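PDB 6YGA: N-alpha-acetyltransferase 30 from Saccharomyces cerevisiae, which catalyses, as the catalytic subunit of the NatC complex, transfer of an acetyl group from acetyl-CoA to the N-terminal methionine of proteins beginning Met-Leu, Met-Ile or Met-Phe. Local coordinates for residues 114-122 / 135-145. Sequence-based numbering, arbitrary orientation.
Sequences EIMLETEVE and FIRMKRMFRYY. With EDO (1,2-ethanediol), chain B.
Glu-118 meets three side chains of 135-145 in turn from CB to its carboxylate. CB lies 3.9 Å from Tyr-145 OH. CG touches the methyl CE of Met-141, a selenomethionine, at 3.6 Å, the two side chains crossing at about a right angle. CD comes 3.7 Å from Tyr-144 OH, with OE1 and OE2 each 3.9 Å from that hydroxyl, too far to hydrogen-bond. With CG beside the backbone N (chi1 -57°) and a bend at chi2, the carboxylate ends up tilted 30° from the Tyr-144 ring plane, while OE1 is hydrogen-bonded to Tyr-80 OH on strand 76-86. Two residues on, Glu-120 lays CG over one face of the Tyr-145 ring, a CH-pi contact 3.8 Å from the centroid; its carboxylate stacks with that ring, OE1 hydrogen-bonded to Asn-123 ND2. Tyr-144 CD2 covers the opposite face, so Tyr-145 is sandwiched. Val-121 sets CG1 over the Arg-140 guanidinium, whose NE forms a salt bridge with Asp-150 and whose NH1 hydrogen-bonds to Leu-457 O of the N-alpha-acetyltransferase 35 chain. Near the other end, Leu-117 CD2 sits over a face of Phe-135, 3.7 Å from CE2. Strand 151-157 lies between 114-120 and 136-141, antiparallel to both, so the two strands meet through side chains: the C-terminal strand insertion of the GNAT fold, whose 142-150 loop, carrying both tyrosines, probably helps line the peptide site, as in other N-terminal acetyltransferases.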
loop_
_atom_site.group_PDB
_atom_site.type_symbol
_atom_site.label_atom_id
_atom_site.label_comp_id
_atom_site.label_asym_id
_atom_site.label_seq_id
_atom_site.Cartn_x
_atom_site.Cartn_y
_atom_site.Cartn_z
ATOM N N GLU A 114 5.893 -13.027 21.262
ATOM C CA GLU A 114 6.042 -13.109 19.818
ATOM C C GLU A 114 7.216 -12.241 19.395
ATOM O O GLU A 114 7.620 -11.317 20.106
ATOM C CB GLU A 114 4.761 -12.671 19.101
ATOM C CG GLU A 114 4.391 -11.223 19.361
ATOM C CD GLU A 114 2.918 -10.944 19.142
ATOM O OE1 GLU A 114 2.114 -11.893 19.240
ATOM O OE2 GLU A 114 2.565 -9.776 18.876
ATOM N N ILE A 115 7.762 -12.556 18.224
ATOM C CA ILE A 115 8.845 -11.796 17.617
ATOM C C ILE A 115 8.347 -11.258 16.284
ATOM O O ILE A 115 7.758 -12.003 15.493
ATOM C CB ILE A 115 10.102 -12.661 17.420
ATOM C CG1 ILE A 115 10.433 -13.409 18.710
ATOM C CG2 ILE A 115 11.283 -11.799 17.004
ATOM C CD1 ILE A 115 10.826 -12.498 19.851
HETATM N N MSE A 116 8.582 -9.974 16.037
HETATM C CA MSE A 116 8.124 -9.352 14.799
HETATM C C MSE A 116 9.265 -8.646 14.071
HETATM O O MSE A 116 10.128 -8.032 14.697
HETATM C CB MSE A 116 6.990 -8.364 15.091
HETATM C CG MSE A 116 6.259 -7.847 13.860
HETATM SE SE MSE A 116 7.105 -6.297 13.031
HETATM C CE MSE A 116 6.408 -4.911 14.209
ATOM N N LEU A 117 9.260 -8.743 12.742
ATOM C CA LEU A 117 10.226 -8.042 11.914
ATOM C C LEU A 117 9.580 -7.721 10.576
ATOM O O LEU A 117 8.562 -8.309 10.196
ATOM C CB LEU A 117 11.509 -8.864 11.712
ATOM C CG LEU A 117 11.395 -10.142 10.871
ATOM C CD1 LEU A 117 11.843 -9.905 9.434
ATOM C CD2 LEU A 117 12.179 -11.289 11.495
ATOM N N GLU A 118 10.180 -6.772 9.867
ATOM C CA GLU A 118 9.805 -6.451 8.499
ATOM C C GLU A 118 10.982 -6.755 7.588
ATOM O O GLU A 118 12.142 -6.578 7.977
ATOM C CB GLU A 118 9.395 -4.982 8.352
ATOM C CG GLU A 118 8.253 -4.558 9.257
ATOM C CD GLU A 118 8.713 -3.726 10.435
ATOM O OE1 GLU A 118 9.936 -3.500 10.566
ATOM O OE2 GLU A 118 7.851 -3.292 11.226
ATOM N N THR A 119 10.681 -7.216 6.378
ATOM C CA THR A 119 11.717 -7.534 5.412
ATOM C C THR A 119 11.158 -7.330 4.011
ATOM O O THR A 119 9.943 -7.261 3.808
ATOM C CB THR A 119 12.239 -8.968 5.595
ATOM O OG1 THR A 119 13.432 -9.153 4.826
ATOM C CG2 THR A 119 11.203 -9.975 5.145
ATOM N N GLU A 120 12.068 -7.213 3.048
ATOM C CA GLU A 120 11.671 -7.040 1.660
ATOM C C GLU A 120 11.091 -8.337 1.113
ATOM O O GLU A 120 11.572 -9.430 1.424
ATOM C CB GLU A 120 12.870 -6.610 0.813
ATOM C CG GLU A 120 13.585 -5.355 1.304
ATOM C CD GLU A 120 14.682 -5.643 2.321
ATOM O OE1 GLU A 120 14.680 -6.738 2.924
ATOM O OE2 GLU A 120 15.554 -4.769 2.517
ATOM N N VAL A 121 10.049 -8.215 0.285
ATOM C CA VAL A 121 9.493 -9.398 -0.357
ATOM C C VAL A 121 10.456 -9.968 -1.387
ATOM O O VAL A 121 10.344 -11.144 -1.754
ATOM C CB VAL A 121 8.132 -9.079 -1.002
ATOM C CG1 VAL A 121 7.255 -8.313 -0.028
ATOM C CG2 VAL A 121 8.322 -8.298 -2.288
ATOM N N GLU A 122 11.407 -9.163 -1.860
ATOM C CA GLU A 122 12.424 -9.605 -2.803
ATOM C C GLU A 122 13.671 -10.144 -2.113
ATOM O O GLU A 122 14.580 -10.625 -2.797
ATOM C CB GLU A 122 12.812 -8.453 -3.740
ATOM C CG GLU A 122 11.633 -7.712 -4.366
ATOM C CD GLU A 122 10.822 -8.570 -5.327
ATOM O OE1 GLU A 122 11.314 -9.639 -5.747
ATOM O OE2 GLU A 122 9.688 -8.168 -5.669
ATOM N N PHE A 135 8.834 -18.417 11.378
ATOM C CA PHE A 135 8.145 -17.188 11.021
ATOM C C PHE A 135 7.177 -17.440 9.873
ATOM O O PHE A 135 7.445 -18.247 8.976
ATOM C CB PHE A 135 9.152 -16.110 10.614
ATOM C CG PHE A 135 9.822 -15.416 11.770
ATOM C CD1 PHE A 135 10.957 -15.953 12.359
ATOM C CD2 PHE A 135 9.332 -14.210 12.246
ATOM C CE1 PHE A 135 11.582 -15.309 13.413
ATOM C CE2 PHE A 135 9.952 -13.558 13.303
ATOM C CZ PHE A 135 11.079 -14.108 13.886
ATOM N N ILE A 136 6.041 -16.745 9.906
ATOM C CA ILE A 136 5.105 -16.732 8.794
ATOM C C ILE A 136 4.764 -15.285 8.473
ATOM O O ILE A 136 4.851 -14.394 9.322
ATOM C CB ILE A 136 3.820 -17.543 9.075
ATOM C CG1 ILE A 136 3.131 -17.048 10.348
ATOM C CG2 ILE A 136 4.135 -19.030 9.162
ATOM C CD1 ILE A 136 1.825 -17.758 10.647
ATOM N N ARG A 137 4.382 -15.061 7.219
ATOM C CA ARG A 137 4.009 -13.735 6.751
ATOM C C ARG A 137 2.587 -13.412 7.190
ATOM O O ARG A 137 1.651 -14.168 6.910
ATOM C CB ARG A 137 4.134 -13.666 5.231
ATOM C CG ARG A 137 5.425 -14.285 4.720
ATOM C CD ARG A 137 5.423 -14.474 3.217
ATOM N NE ARG A 137 6.586 -15.243 2.786
ATOM C CZ ARG A 137 6.794 -15.660 1.542
ATOM N NH1 ARG A 137 5.912 -15.387 0.589
ATOM N NH2 ARG A 137 7.884 -16.356 1.251
HETATM N N MSE A 138 2.427 -12.289 7.876
HETATM C CA MSE A 138 1.129 -11.903 8.408
HETATM C C MSE A 138 0.557 -10.681 7.703
HETATM O O MSE A 138 -0.606 -10.332 7.903
HETATM C CB MSE A 138 1.230 -11.635 9.912
HETATM C CG MSE A 138 1.475 -12.888 10.735
HETATM SE SE MSE A 138 0.070 -14.211 10.454
HETATM C CE MSE A 138 -1.432 -13.230 11.219
ATOM N N LYS A 139 1.368 -10.038 6.867
ATOM C CA LYS A 139 0.952 -8.787 6.253
ATOM C C LYS A 139 1.902 -8.453 5.115
ATOM O O LYS A 139 3.082 -8.813 5.153
ATOM C CB LYS A 139 0.937 -7.654 7.287
ATOM C CG LYS A 139 0.180 -6.405 6.879
ATOM C CD LYS A 139 0.201 -5.393 8.019
ATOM C CE LYS A 139 -0.772 -4.252 7.798
ATOM N NZ LYS A 139 -0.798 -3.340 8.972
ATOM N N ARG A 140 1.377 -7.763 4.106
ATOM C CA ARG A 140 2.174 -7.240 3.005
ATOM C C ARG A 140 1.924 -5.745 2.898
ATOM O O ARG A 140 0.770 -5.311 2.821
ATOM C CB ARG A 140 1.834 -7.929 1.681
ATOM C CG ARG A 140 2.823 -7.635 0.558
ATOM C CD ARG A 140 2.344 -8.221 -0.765
ATOM N NE ARG A 140 3.215 -7.874 -1.887
ATOM C CZ ARG A 140 3.979 -8.745 -2.541
ATOM N NH1 ARG A 140 3.983 -10.024 -2.191
ATOM N NH2 ARG A 140 4.737 -8.336 -3.549
HETATM N N MSE A 141 2.996 -4.962 2.901
HETATM C CA MSE A 141 2.867 -3.507 2.893
HETATM C C MSE A 141 3.285 -2.919 1.548
HETATM O O MSE A 141 4.414 -3.107 1.101
HETATM C CB MSE A 141 3.689 -2.889 4.028
HETATM C CG MSE A 141 3.234 -3.315 5.417
HETATM SE SE MSE A 141 3.913 -5.060 5.967
HETATM C CE MSE A 141 5.413 -4.472 7.063
ATOM N N PHE A 142 2.356 -2.204 0.917
ATOM C CA PHE A 142 2.547 -1.703 -0.439
ATOM C C PHE A 142 3.640 -0.637 -0.476
ATOM O O PHE A 142 3.528 0.401 0.186
ATOM C CB PHE A 142 1.226 -1.146 -0.963
ATOM C CG PHE A 142 1.297 -0.602 -2.360
ATOM C CD1 PHE A 142 1.280 -1.454 -3.452
ATOM C CD2 PHE A 142 1.352 0.764 -2.581
ATOM C CE1 PHE A 142 1.338 -0.953 -4.739
ATOM C CE2 PHE A 142 1.405 1.271 -3.863
ATOM C CZ PHE A 142 1.400 0.411 -4.944
ATOM N N ARG A 143 4.694 -0.905 -1.255
ATOM C CA ARG A 143 5.803 0.032 -1.469
ATOM C C ARG A 143 6.404 0.502 -0.145
ATOM O O ARG A 143 6.794 1.660 0.010
ATOM C CB ARG A 143 5.363 1.218 -2.332
ATOM C CG ARG A 143 5.016 0.833 -3.761
ATOM C CD ARG A 143 4.735 2.051 -4.625
ATOM N NE ARG A 143 5.873 2.962 -4.668
ATOM C CZ ARG A 143 6.907 2.826 -5.492
ATOM N NH1 ARG A 143 6.948 1.811 -6.343
ATOM N NH2 ARG A 143 7.900 3.703 -5.465
ATOM N N TYR A 144 6.476 -0.420 0.817
ATOM C CA TYR A 144 7.050 -0.108 2.122
ATOM C C TYR A 144 8.509 0.312 1.995
ATOM O O TYR A 144 8.983 1.174 2.744
ATOM C CB TYR A 144 6.903 -1.324 3.035
ATOM C CG TYR A 144 7.326 -1.120 4.471
ATOM C CD1 TYR A 144 6.429 -0.644 5.421
ATOM C CD2 TYR A 144 8.612 -1.435 4.885
ATOM C CE1 TYR A 144 6.809 -0.470 6.740
ATOM C CE2 TYR A 144 9.003 -1.263 6.197
ATOM C CZ TYR A 144 8.098 -0.781 7.121
ATOM O OH TYR A 144 8.487 -0.611 8.429
ATOM N N TYR A 145 9.236 -0.285 1.051
ATOM C CA TYR A 145 10.620 0.075 0.774
ATOM C C TYR A 145 10.753 0.933 -0.479
ATOM O O TYR A 145 11.784 0.880 -1.158
ATOM C CB TYR A 145 11.487 -1.180 0.657
ATOM C CG TYR A 145 11.583 -1.961 1.948
ATOM C CD1 TYR A 145 12.358 -1.498 3.003
ATOM C CD2 TYR A 145 10.896 -3.156 2.114
ATOM C CE1 TYR A 145 12.446 -2.200 4.188
ATOM C CE2 TYR A 145 10.980 -3.868 3.296
ATOM C CZ TYR A 145 11.756 -3.385 4.331
ATOM O OH TYR A 145 11.848 -4.081 5.514
HETATM C C1 EDO B . -3.755 -13.948 8.488
HETATM O O1 EDO B . -3.602 -14.805 7.352
HETATM C C2 EDO B . -3.618 -12.488 8.066
HETATM O O2 EDO B . -2.291 -12.240 7.588
#